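Long-range contacts in anti-sigma-I factor RsgI3 (PDB 6QE7), which probably holds the sigma factor SigI3 inactive until its extracellular PA14 dyad, the part described here, binds pectin or related plant polysaccharide: residues I172-N177 and V283-L288; T204-E209 and Q276-E281; F212-N217 and I269-S274; Q234-E239 and C261-P266. One frame throughout, in Å; residues are numbered along the deposited sequence.

Interaction 1 (I172-N177 and V283-L288); sequences IDDAIN and VPSKNL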
# COMPACT_ATOMS: atom_id res chain seq x y z
N ILE A 172 -17.70 -2.53 7.50
CA ILE A 172 -16.31 -3.03 7.60
C ILE A 172 -16.23 -4.10 8.68
O ILE A 172 -16.54 -3.85 9.82
CB ILE A 172 -15.38 -1.84 7.83
CG1 ILE A 172 -15.40 -0.92 6.59
CG2 ILE A 172 -13.99 -2.37 8.15
CD1 ILE A 172 -14.80 0.42 6.82
N ASP A 173 -15.87 -5.31 8.28
CA ASP A 173 -15.60 -6.45 9.18
C ASP A 173 -14.11 -6.37 9.54
O ASP A 173 -13.26 -6.08 8.64
CB ASP A 173 -16.06 -7.73 8.47
CG ASP A 173 -17.58 -7.87 8.39
OD1 ASP A 173 -18.26 -7.18 9.14
OD2 ASP A 173 -18.09 -8.67 7.55
N ASP A 174 -13.77 -6.50 10.81
CA ASP A 174 -12.38 -6.43 11.31
C ASP A 174 -11.55 -7.57 10.72
O ASP A 174 -10.35 -7.44 10.55
CB ASP A 174 -12.36 -6.50 12.84
CG ASP A 174 -12.95 -5.24 13.44
OD1 ASP A 174 -13.26 -4.27 12.66
OD2 ASP A 174 -13.12 -5.23 14.69
N ALA A 175 -12.18 -8.70 10.46
CA ALA A 175 -11.48 -9.88 9.95
C ALA A 175 -12.52 -10.86 9.44
O ALA A 175 -13.74 -10.60 9.60
CB ALA A 175 -10.63 -10.49 11.03
N ILE A 176 -12.06 -11.91 8.80
CA ILE A 176 -12.99 -12.95 8.29
C ILE A 176 -12.86 -14.10 9.27
O ILE A 176 -11.97 -14.97 9.10
CB ILE A 176 -12.73 -13.32 6.83
CG1 ILE A 176 -12.75 -12.09 5.91
CG2 ILE A 176 -13.75 -14.38 6.37
CD1 ILE A 176 -12.52 -12.42 4.49
N ASN A 177 -13.68 -14.04 10.30
CA ASN A 177 -13.64 -15.00 11.42
C ASN A 177 -15.02 -15.07 12.07
O ASN A 177 -15.23 -14.38 13.09
CB ASN A 177 -12.62 -14.56 12.47
CG ASN A 177 -12.34 -15.66 13.45
OD1 ASN A 177 -12.82 -16.80 13.30
ND2 ASN A 177 -11.62 -15.31 14.51
N VAL A 283 -6.23 -14.75 9.49
CA VAL A 283 -5.54 -13.52 9.03
C VAL A 283 -6.02 -12.39 9.93
O VAL A 283 -7.24 -12.18 10.09
CB VAL A 283 -5.83 -13.24 7.57
CG1 VAL A 283 -5.05 -12.03 7.14
CG2 VAL A 283 -5.55 -14.46 6.71
N PRO A 284 -5.07 -11.65 10.55
CA PRO A 284 -5.39 -10.66 11.57
C PRO A 284 -5.91 -9.37 10.94
O PRO A 284 -5.55 -9.07 9.85
CB PRO A 284 -4.08 -10.40 12.36
CG PRO A 284 -3.05 -11.28 11.75
CD PRO A 284 -3.64 -11.94 10.51
N SER A 285 -6.73 -8.64 11.66
CA SER A 285 -7.26 -7.34 11.20
C SER A 285 -6.12 -6.39 10.84
O SER A 285 -6.27 -5.62 9.89
CB SER A 285 -8.12 -6.74 12.23
OG SER A 285 -8.89 -5.68 11.66
N LYS A 286 -4.98 -6.47 11.52
CA LYS A 286 -3.87 -5.50 11.25
C LYS A 286 -3.22 -5.75 9.87
O LYS A 286 -2.37 -4.92 9.45
CB LYS A 286 -2.87 -5.51 12.41
CG LYS A 286 -1.94 -6.69 12.42
CD LYS A 286 -1.04 -6.68 13.64
CE LYS A 286 -1.75 -7.32 14.81
NZ LYS A 286 -1.23 -6.80 16.10
N ASN A 287 -3.57 -6.83 9.15
CA ASN A 287 -2.98 -7.05 7.82
C ASN A 287 -4.01 -6.83 6.72
O ASN A 287 -3.67 -7.19 5.56
CB ASN A 287 -2.36 -8.43 7.71
CG ASN A 287 -1.13 -8.53 8.58
OD1 ASN A 287 -1.27 -8.97 9.71
ND2 ASN A 287 0.04 -8.11 8.09
N LEU A 288 -5.21 -6.38 7.09
CA LEU A 288 -6.37 -6.32 6.18
C LEU A 288 -6.72 -4.84 6.13
O LEU A 288 -6.57 -4.14 7.17
CB LEU A 288 -7.51 -7.23 6.69
CG LEU A 288 -7.18 -8.73 6.70
CD1 LEU A 288 -8.23 -9.56 7.45
CD2 LEU A 288 -6.99 -9.28 5.31
O HOH W 1 -9.39 -13.08 8.69

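Interaction 2 (T204-E209 and Q276-E281); sequences TRYTEE and QRQKKE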
# COMPACT_ATOMS: atom_id res chain seq x y z
N THR A 204 1.67 -8.88 4.06
CA THR A 204 2.24 -10.09 4.68
C THR A 204 3.39 -9.62 5.56
O THR A 204 3.93 -8.54 5.30
CB THR A 204 2.75 -11.09 3.65
OG1 THR A 204 3.88 -10.51 2.98
CG2 THR A 204 1.69 -11.45 2.63
N ARG A 205 3.83 -10.50 6.44
CA ARG A 205 5.06 -10.30 7.25
C ARG A 205 6.26 -10.75 6.41
O ARG A 205 7.36 -10.27 6.66
CB ARG A 205 4.93 -11.08 8.56
CG ARG A 205 4.00 -10.45 9.60
CD ARG A 205 3.93 -11.23 10.94
NE ARG A 205 5.30 -11.35 11.45
CZ ARG A 205 5.97 -10.42 12.11
NH1 ARG A 205 5.39 -9.28 12.42
NH2 ARG A 205 7.21 -10.65 12.47
N TYR A 206 6.12 -11.74 5.53
CA TYR A 206 7.30 -12.41 4.92
C TYR A 206 7.12 -12.38 3.43
O TYR A 206 5.94 -12.33 2.95
CB TYR A 206 7.44 -13.84 5.43
CG TYR A 206 7.40 -13.89 6.94
CD1 TYR A 206 8.46 -13.43 7.71
CD2 TYR A 206 6.28 -14.37 7.59
CE1 TYR A 206 8.38 -13.42 9.10
CE2 TYR A 206 6.17 -14.34 8.97
CZ TYR A 206 7.23 -13.87 9.73
OH TYR A 206 7.11 -13.89 11.08
N THR A 207 8.25 -12.41 2.76
CA THR A 207 8.40 -12.65 1.32
C THR A 207 8.53 -14.17 1.15
O THR A 207 9.54 -14.68 1.60
CB THR A 207 9.56 -11.81 0.75
OG1 THR A 207 9.16 -10.47 0.91
CG2 THR A 207 9.84 -11.99 -0.72
N GLU A 208 7.56 -14.86 0.55
CA GLU A 208 7.58 -16.32 0.28
C GLU A 208 6.19 -16.84 -0.15
O GLU A 208 5.24 -16.01 -0.38
CB GLU A 208 7.96 -17.12 1.52
CG GLU A 208 7.18 -16.80 2.76
CD GLU A 208 7.87 -17.35 4.02
OE1 GLU A 208 9.11 -17.41 4.02
OE2 GLU A 208 7.19 -17.61 5.03
N GLU A 209 6.07 -18.15 -0.26
CA GLU A 209 4.83 -18.74 -0.79
C GLU A 209 3.87 -18.79 0.38
O GLU A 209 4.21 -19.39 1.40
CB GLU A 209 5.06 -20.08 -1.50
CG GLU A 209 3.77 -20.61 -2.10
CD GLU A 209 3.90 -21.87 -2.95
OE1 GLU A 209 4.37 -22.95 -2.48
OE2 GLU A 209 3.46 -21.77 -4.10
N GLN A 276 6.11 -20.66 5.41
CA GLN A 276 7.21 -21.34 6.12
C GLN A 276 7.50 -20.60 7.44
O GLN A 276 7.81 -21.25 8.40
CB GLN A 276 8.52 -21.35 5.35
CG GLN A 276 9.62 -21.68 6.34
CD GLN A 276 10.85 -22.21 5.68
OE1 GLN A 276 10.98 -22.16 4.46
NE2 GLN A 276 11.74 -22.70 6.54
N ARG A 277 7.39 -19.27 7.50
CA ARG A 277 7.70 -18.53 8.72
C ARG A 277 6.45 -18.00 9.36
O ARG A 277 6.57 -17.57 10.49
CB ARG A 277 8.58 -17.31 8.45
CG ARG A 277 10.03 -17.62 8.15
CD ARG A 277 10.76 -16.37 7.60
NE ARG A 277 10.60 -16.16 6.17
CZ ARG A 277 11.08 -15.13 5.46
NH1 ARG A 277 11.78 -14.19 6.03
NH2 ARG A 277 10.82 -15.02 4.18
N GLN A 278 5.32 -17.97 8.65
CA GLN A 278 4.04 -17.60 9.31
C GLN A 278 3.32 -18.83 9.81
O GLN A 278 2.78 -19.60 8.95
CB GLN A 278 3.09 -16.86 8.35
CG GLN A 278 1.78 -16.51 9.04
CD GLN A 278 2.00 -15.57 10.19
OE1 GLN A 278 2.29 -14.38 10.00
NE2 GLN A 278 1.81 -16.08 11.39
N LYS A 279 3.19 -18.98 11.13
CA LYS A 279 2.41 -20.09 11.75
C LYS A 279 0.91 -19.87 11.48
O LYS A 279 0.43 -18.70 11.54
CB LYS A 279 2.64 -20.23 13.27
CG LYS A 279 3.60 -21.34 13.70
CD LYS A 279 5.05 -21.16 13.26
CE LYS A 279 5.65 -22.42 12.68
NZ LYS A 279 6.68 -22.10 11.67
N LYS A 280 0.21 -20.96 11.19
CA LYS A 280 -1.22 -20.93 10.75
C LYS A 280 -2.02 -20.11 11.73
O LYS A 280 -1.89 -20.30 12.91
CB LYS A 280 -1.85 -22.30 10.58
CG LYS A 280 -3.24 -22.33 9.93
CD LYS A 280 -3.45 -23.55 9.05
CE LYS A 280 -3.72 -24.80 9.84
NZ LYS A 280 -5.09 -25.27 9.56
N GLU A 281 -2.78 -19.15 11.21
CA GLU A 281 -3.65 -18.34 12.05
C GLU A 281 -4.77 -17.77 11.19
O GLU A 281 -4.61 -17.66 9.96
CB GLU A 281 -2.81 -17.28 12.79
CG GLU A 281 -2.09 -16.30 11.85
CD GLU A 281 -1.47 -15.07 12.50
OE1 GLU A 281 -1.35 -15.03 13.75
OE2 GLU A 281 -1.10 -14.11 11.74
O HOH W 2 2.38 -13.12 7.57
O HOH W 3 10.80 -11.93 4.08
O HOH W 4 6.37 -20.16 2.82

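Interaction 3 (F212-N217 and I269-S274); sequences FHTVAN and IKLLWS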
# COMPACT_ATOMS: atom_id res chain seq x y z
N PHE A 212 -3.37 -19.72 1.78
CA PHE A 212 -4.62 -19.25 2.43
C PHE A 212 -5.49 -20.48 2.60
O PHE A 212 -5.41 -21.41 1.79
CB PHE A 212 -5.30 -18.11 1.65
CG PHE A 212 -4.46 -16.87 1.66
CD1 PHE A 212 -3.39 -16.74 0.79
CD2 PHE A 212 -4.68 -15.87 2.59
CE1 PHE A 212 -2.54 -15.65 0.87
CE2 PHE A 212 -3.85 -14.76 2.63
CZ PHE A 212 -2.78 -14.66 1.77
N HIS A 213 -6.22 -20.50 3.70
CA HIS A 213 -7.05 -21.63 4.16
C HIS A 213 -8.42 -21.05 4.45
O HIS A 213 -8.46 -19.94 5.01
CB HIS A 213 -6.48 -22.26 5.40
CG HIS A 213 -5.04 -22.59 5.37
ND1 HIS A 213 -4.58 -23.87 5.16
CD2 HIS A 213 -3.95 -21.81 5.64
CE1 HIS A 213 -3.26 -23.88 5.26
NE2 HIS A 213 -2.85 -22.61 5.59
N THR A 214 -9.48 -21.70 3.95
CA THR A 214 -10.87 -21.41 4.38
C THR A 214 -11.40 -22.64 5.11
O THR A 214 -11.13 -23.79 4.73
CB THR A 214 -11.79 -20.93 3.26
OG1 THR A 214 -11.77 -22.01 2.35
CG2 THR A 214 -11.36 -19.63 2.61
N VAL A 215 -12.08 -22.33 6.18
CA VAL A 215 -12.96 -23.22 6.96
C VAL A 215 -14.36 -22.61 6.84
O VAL A 215 -14.55 -21.45 7.28
CB VAL A 215 -12.54 -23.40 8.43
CG1 VAL A 215 -13.51 -24.35 9.19
CG2 VAL A 215 -11.16 -23.93 8.53
N ALA A 216 -15.30 -23.36 6.26
CA ALA A 216 -16.59 -22.78 5.87
C ALA A 216 -17.74 -23.79 5.90
O ALA A 216 -17.57 -24.86 5.33
CB ALA A 216 -16.37 -22.28 4.48
N ASN A 217 -18.92 -23.35 6.33
CA ASN A 217 -20.17 -24.17 6.32
C ASN A 217 -20.92 -24.07 4.96
O ASN A 217 -21.93 -24.76 4.78
CB ASN A 217 -21.07 -23.78 7.49
CG ASN A 217 -20.61 -24.36 8.81
OD1 ASN A 217 -19.56 -24.99 8.90
ND2 ASN A 217 -21.40 -24.14 9.86
N ILE A 269 -17.58 -18.95 8.56
CA ILE A 269 -16.40 -18.81 7.66
C ILE A 269 -15.23 -18.16 8.41
O ILE A 269 -15.41 -17.08 9.05
CB ILE A 269 -16.81 -18.05 6.38
CG1 ILE A 269 -15.60 -17.87 5.45
CG2 ILE A 269 -17.48 -16.75 6.80
CD1 ILE A 269 -15.93 -17.32 4.13
N LYS A 270 -14.07 -18.81 8.36
CA LYS A 270 -12.76 -18.25 8.83
C LYS A 270 -11.83 -18.20 7.61
O LYS A 270 -11.92 -19.15 6.82
CB LYS A 270 -12.13 -19.13 9.91
CG LYS A 270 -12.84 -19.19 11.27
CD LYS A 270 -12.33 -20.29 12.21
CE LYS A 270 -12.66 -20.11 13.69
NZ LYS A 270 -13.96 -19.44 13.97
N LEU A 271 -10.98 -17.15 7.49
CA LEU A 271 -9.86 -17.07 6.49
C LEU A 271 -8.58 -17.10 7.30
O LEU A 271 -8.45 -16.27 8.24
CB LEU A 271 -9.96 -15.83 5.59
CG LEU A 271 -8.82 -15.62 4.59
CD1 LEU A 271 -8.90 -16.64 3.45
CD2 LEU A 271 -8.82 -14.22 4.05
N LEU A 272 -7.78 -18.13 7.07
CA LEU A 272 -6.49 -18.32 7.74
C LEU A 272 -5.38 -18.16 6.71
O LEU A 272 -5.64 -18.43 5.54
CB LEU A 272 -6.48 -19.73 8.32
CG LEU A 272 -7.66 -19.97 9.27
CD1 LEU A 272 -8.70 -20.88 8.62
CD2 LEU A 272 -7.17 -20.52 10.60
N TRP A 273 -4.17 -17.91 7.18
CA TRP A 273 -2.95 -18.03 6.36
C TRP A 273 -1.86 -18.79 7.11
O TRP A 273 -1.85 -18.91 8.39
CB TRP A 273 -2.45 -16.66 5.88
CG TRP A 273 -2.04 -15.68 6.96
CD1 TRP A 273 -1.99 -15.86 8.31
CD2 TRP A 273 -1.64 -14.32 6.75
NE1 TRP A 273 -1.55 -14.74 8.92
CE2 TRP A 273 -1.36 -13.77 8.00
CE3 TRP A 273 -1.45 -13.55 5.61
CZ2 TRP A 273 -0.91 -12.47 8.15
CZ3 TRP A 273 -1.03 -12.25 5.76
CH2 TRP A 273 -0.78 -11.72 7.01
N SER A 274 -0.91 -19.24 6.31
CA SER A 274 0.28 -19.93 6.79
C SER A 274 1.39 -19.73 5.78
O SER A 274 1.09 -19.52 4.55
CB SER A 274 -0.05 -21.41 7.02
OG SER A 274 -0.20 -22.12 5.79

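Interaction 4 (Q234-E239 and C261-P266); sequences QNQGKE and CNYGEP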
# COMPACT_ATOMS: atom_id res chain seq x y z
N GLN A 234 -19.90 -24.52 -4.42
CA GLN A 234 -21.03 -25.50 -4.25
C GLN A 234 -20.94 -26.15 -2.86
O GLN A 234 -21.89 -26.80 -2.41
CB GLN A 234 -21.01 -26.55 -5.37
CG GLN A 234 -21.09 -25.98 -6.81
CD GLN A 234 -22.26 -25.04 -7.06
OE1 GLN A 234 -23.42 -25.43 -6.97
NE2 GLN A 234 -21.97 -23.80 -7.44
N ASN A 235 -19.86 -25.97 -2.13
CA ASN A 235 -19.65 -26.81 -0.93
C ASN A 235 -20.84 -26.67 0.02
O ASN A 235 -21.36 -25.52 0.22
CB ASN A 235 -18.36 -26.50 -0.14
CG ASN A 235 -18.46 -26.98 1.29
OD1 ASN A 235 -18.50 -28.20 1.53
ND2 ASN A 235 -18.57 -26.04 2.23
N GLN A 236 -21.16 -27.78 0.67
CA GLN A 236 -22.22 -27.91 1.69
C GLN A 236 -21.66 -28.46 3.01
O GLN A 236 -22.29 -28.26 4.04
CB GLN A 236 -23.28 -28.84 1.09
CG GLN A 236 -24.71 -28.38 1.30
CD GLN A 236 -24.91 -26.98 0.80
OE1 GLN A 236 -24.40 -26.02 1.38
NE2 GLN A 236 -25.69 -26.85 -0.26
N GLY A 237 -20.51 -29.16 2.98
CA GLY A 237 -19.93 -29.83 4.16
C GLY A 237 -19.79 -28.83 5.29
O GLY A 237 -19.55 -27.62 4.99
N LYS A 238 -19.98 -29.28 6.52
CA LYS A 238 -19.79 -28.47 7.74
C LYS A 238 -18.27 -28.22 7.86
O LYS A 238 -17.50 -29.14 7.57
CB LYS A 238 -20.35 -29.15 8.99
CG LYS A 238 -19.83 -28.59 10.32
CD LYS A 238 -20.58 -29.00 11.58
CE LYS A 238 -20.19 -28.14 12.77
NZ LYS A 238 -21.32 -27.85 13.68
N GLU A 239 -17.86 -27.01 8.20
CA GLU A 239 -16.41 -26.66 8.33
C GLU A 239 -15.59 -27.41 7.28
O GLU A 239 -14.60 -28.04 7.67
CB GLU A 239 -15.95 -26.95 9.76
CG GLU A 239 -16.72 -26.09 10.75
CD GLU A 239 -16.41 -26.31 12.21
OE1 GLU A 239 -15.25 -26.64 12.51
OE2 GLU A 239 -17.34 -26.17 13.02
N CYS A 261 -21.14 -18.13 0.47
CA CYS A 261 -22.59 -18.36 0.39
C CYS A 261 -22.96 -19.47 1.40
O CYS A 261 -22.26 -20.43 1.59
CB CYS A 261 -23.03 -18.57 -1.04
SG CYS A 261 -22.45 -20.11 -1.80
N ASN A 262 -24.00 -19.19 2.11
CA ASN A 262 -24.71 -20.13 2.98
C ASN A 262 -25.86 -20.79 2.21
O ASN A 262 -26.61 -20.07 1.51
CB ASN A 262 -25.30 -19.33 4.13
CG ASN A 262 -25.45 -20.26 5.28
OD1 ASN A 262 -24.43 -20.85 5.64
ND2 ASN A 262 -26.68 -20.43 5.75
N TYR A 263 -26.07 -22.08 2.36
CA TYR A 263 -27.17 -22.79 1.64
C TYR A 263 -28.26 -23.26 2.65
O TYR A 263 -29.26 -24.05 2.33
CB TYR A 263 -26.52 -23.89 0.79
CG TYR A 263 -25.62 -23.48 -0.35
CD1 TYR A 263 -26.15 -22.92 -1.49
CD2 TYR A 263 -24.24 -23.74 -0.33
CE1 TYR A 263 -25.35 -22.60 -2.59
CE2 TYR A 263 -23.43 -23.47 -1.43
CZ TYR A 263 -23.99 -22.91 -2.57
OH TYR A 263 -23.28 -22.58 -3.69
N GLY A 264 -28.13 -22.77 3.87
CA GLY A 264 -29.18 -22.88 4.90
C GLY A 264 -28.64 -23.46 6.18
O GLY A 264 -29.38 -23.40 7.22
N GLU A 265 -27.40 -23.97 6.14
CA GLU A 265 -26.71 -24.53 7.34
C GLU A 265 -26.50 -23.38 8.32
O GLU A 265 -26.68 -22.22 7.95
CB GLU A 265 -25.43 -25.25 6.93
CG GLU A 265 -25.69 -26.65 6.40
CD GLU A 265 -26.24 -26.66 4.98
OE1 GLU A 265 -25.99 -25.67 4.24
OE2 GLU A 265 -26.94 -27.64 4.60
N PRO A 266 -26.17 -23.65 9.61
CA PRO A 266 -25.67 -22.61 10.50
C PRO A 266 -24.35 -22.11 9.88
O PRO A 266 -23.56 -22.98 9.42
CB PRO A 266 -25.44 -23.30 11.85
CG PRO A 266 -25.37 -24.79 11.51
CD PRO A 266 -26.17 -24.98 10.25

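Interaction 1 (I172-N177 and V283-L288)
One direct hydrogen bond joins the two segments. S285 points its OG at the carbonyl of D174, OG anti to the backbone N (chi1 -165°), and donates to D174 O over 2.5 Å. That carbonyl is crowded in the model, so the exact length should not be pressed. A small hydroxyl residue suits this place: it can put a donor at the end of a very short arm where the two chains come close.

A second polar link is indirect. Water 1 accepts from I176 N at 2.9 Å and donates to V283 O at 2.7 Å, bridging two backbones that do not meet there.

Apolar contact is light. L288 brings its CD1 branch to 4.4 Å from A175 CB and 4.1 Å from A175 CA, and L288 also packs on L154 and I202. Separately, A175 CB makes a van der Waals contact with V283 O at 3.9 Å; alanine is small enough to let the backbones approach.

Segment 283-288 is shaped by a short 3-10 turn, in which N287 N bonds P284 O at 3.1 Å. Both segments are crossings between the two sheets of the second PA14 beta-sandwich, run in opposite senses, and I176 and V283 both bond the backbone of L271. Held by two backbone carbonyls, one backbone N-H, one hydroxyl and a water, the contact depends on main-chain shape more than on large side chains.

Interaction 2 (T204-E209 and Q276-E281)
Most of both segments is loop; a strand begins at E208 in one and at E281 in the other. The backbones stay apart, Y206 CA and R277 CA being 7.2 Å from each other, so side chains and waters fill the gap. Water 4 spans it, accepting the N-H of Q276 and donating to E209 O.

R277 carries most of the contact, arginine offering an aliphatic stem to the tyrosine and a planar donor to E208. Its CB sits over the centre of the Y206 ring, 3.6 Å from the centroid and 3° off the normal, a CH-pi contact; R205 CB lies over the rim of the opposite face, so the tyrosine is sandwiched between two aliphatic stems. Bent at chi3, the R277 chain turns so that Y206 CD1 lies over one face of the guanidinium, toward its rim, the two planes 38° apart.

In the second PA14 beta-sandwich, 204-209 crosses from one sheet to the other, and 276-281 is the turn between strands 268-274 and 281-282.

E208 secures that turn, one glutamate oxygen to each task. OE1 forms a salt bridge with R277, accepting from NE and NH2, each at 2.9 Å from above the carboxylate plane. OE2 uses its syn lone pair for R277 N, 3.0 Å away, and also binds S275 OG. At the tyrosine's tip, R205 NE donates in its guanidinium plane to Y206 OH (169°), while water 2 joins R205 N to Q278 OE1.

Interaction 3 (F212-N217 and I269-S274)
L271 is the apolar centre of this strand pair, its CD1 touching F212 CB at 4.3 Å and T214 CG2 at 4.0 Å; the threonine sets this methyl anti to its carbonyl carbon, turning a carbon toward the leucine. Farther along the same face F212 and W273 lie side by side, pointing the same way, with F212 CE2 4.0 Å from W273 CB. A216 and I269 complete the face as a pair whose CA atoms come within 4.4 Å. On the reverse face V215 CG2 meets L272 CD1 at 3.9 Å, beta-branched valine suiting an extended backbone.

Between the two faces runs a regular antiparallel pairing. H213 with L272 and V215 with K270 are hydrogen-bonded pairs, flanked by the non-hydrogen-bonded pairs F212-W273, T214-L271 and A216-I269. H213 N donates to L272 O at 2.8 Å, and H213 O receives L272 N almost straight (172°). In the second pair V215 N reaches K270 O over a longer 3.2 Å.

The polar edge lies on the V215-L272 side. H213 NE2 and S274 OG share a short 2.7 Å hydrogen bond whose proton could belong to either atom, with L272 O in the plane of the imidazole at its edge. K270 leads away, its NZ hydrogen-bonded to N177 OD1. On the other face, W273 NE1 donates to E281 OE2.

Strand 240-248 pairs with the other edge of 208-216. Strands 219-224 and 254-263 of the facing sheet pack against the F212-L271 side, L271 resting on I256 and V258, which makes this face part of the PA14 sandwich interior.

Interaction 4 (Q234-E239 and C261-P266)
Q234 begins the contact with its backbone: Q234 CA lies 3.7 Å from Y263 OH, and that hydroxyl is hydrogen-bonded to the carbonyl of W233 just before. N235 follows with its carbonyl, N235 O lying near the ring plane at the edge of Y263, 3.3 Å from CE2. The N235 side chain turns the other way, ND2 bonding G218 O, while its amide makes weak bonds to both N and O of G237 and so braces the bend.

Q236 is the side chain that crosses Y263. Bent at chi2, its chain passes the tyrosine at about a right angle, and its CG runs 4.1 Å from E265 OE2. A long, flexible polar chain fits this solvent-exposed place. At G237 the absence of a side chain avoids crowding against N235 OD1. E239, at the end of the segment, gives its N-H to N217 OD1.

Across from them, N262 ND2 bonds E265 O at 2.8 Å, closing the turn through G264, whose positive phi (128°) suits glycine. The two segments are sheet-to-sheet connections at one end of the second PA14 beta-sandwich, with Y263 of 261-266 reaching to the backbone of Q234 and N235.

In the fold
All four contacts belong to the second PA14 domain, and strand 268-274 connects three of them. Interaction 3 touches interaction 1 where W273 packs on P284 and N287, their centres 12 Å apart. It meets interaction 2 through the backbone bond from W273 N to E281 O, and interaction 4 through N217 ND2, which bonds P266 O. Interactions 2 and 4 lie at far ends of the sandwich, their centres 29 Å apart. The calcium sites are in the first PA14 domain, with ligands such as D69 and D70; the R205 side chain of interaction 2 is about 10 Å from a calcium ion, the W273 side chain of interaction 3 about 13 Å.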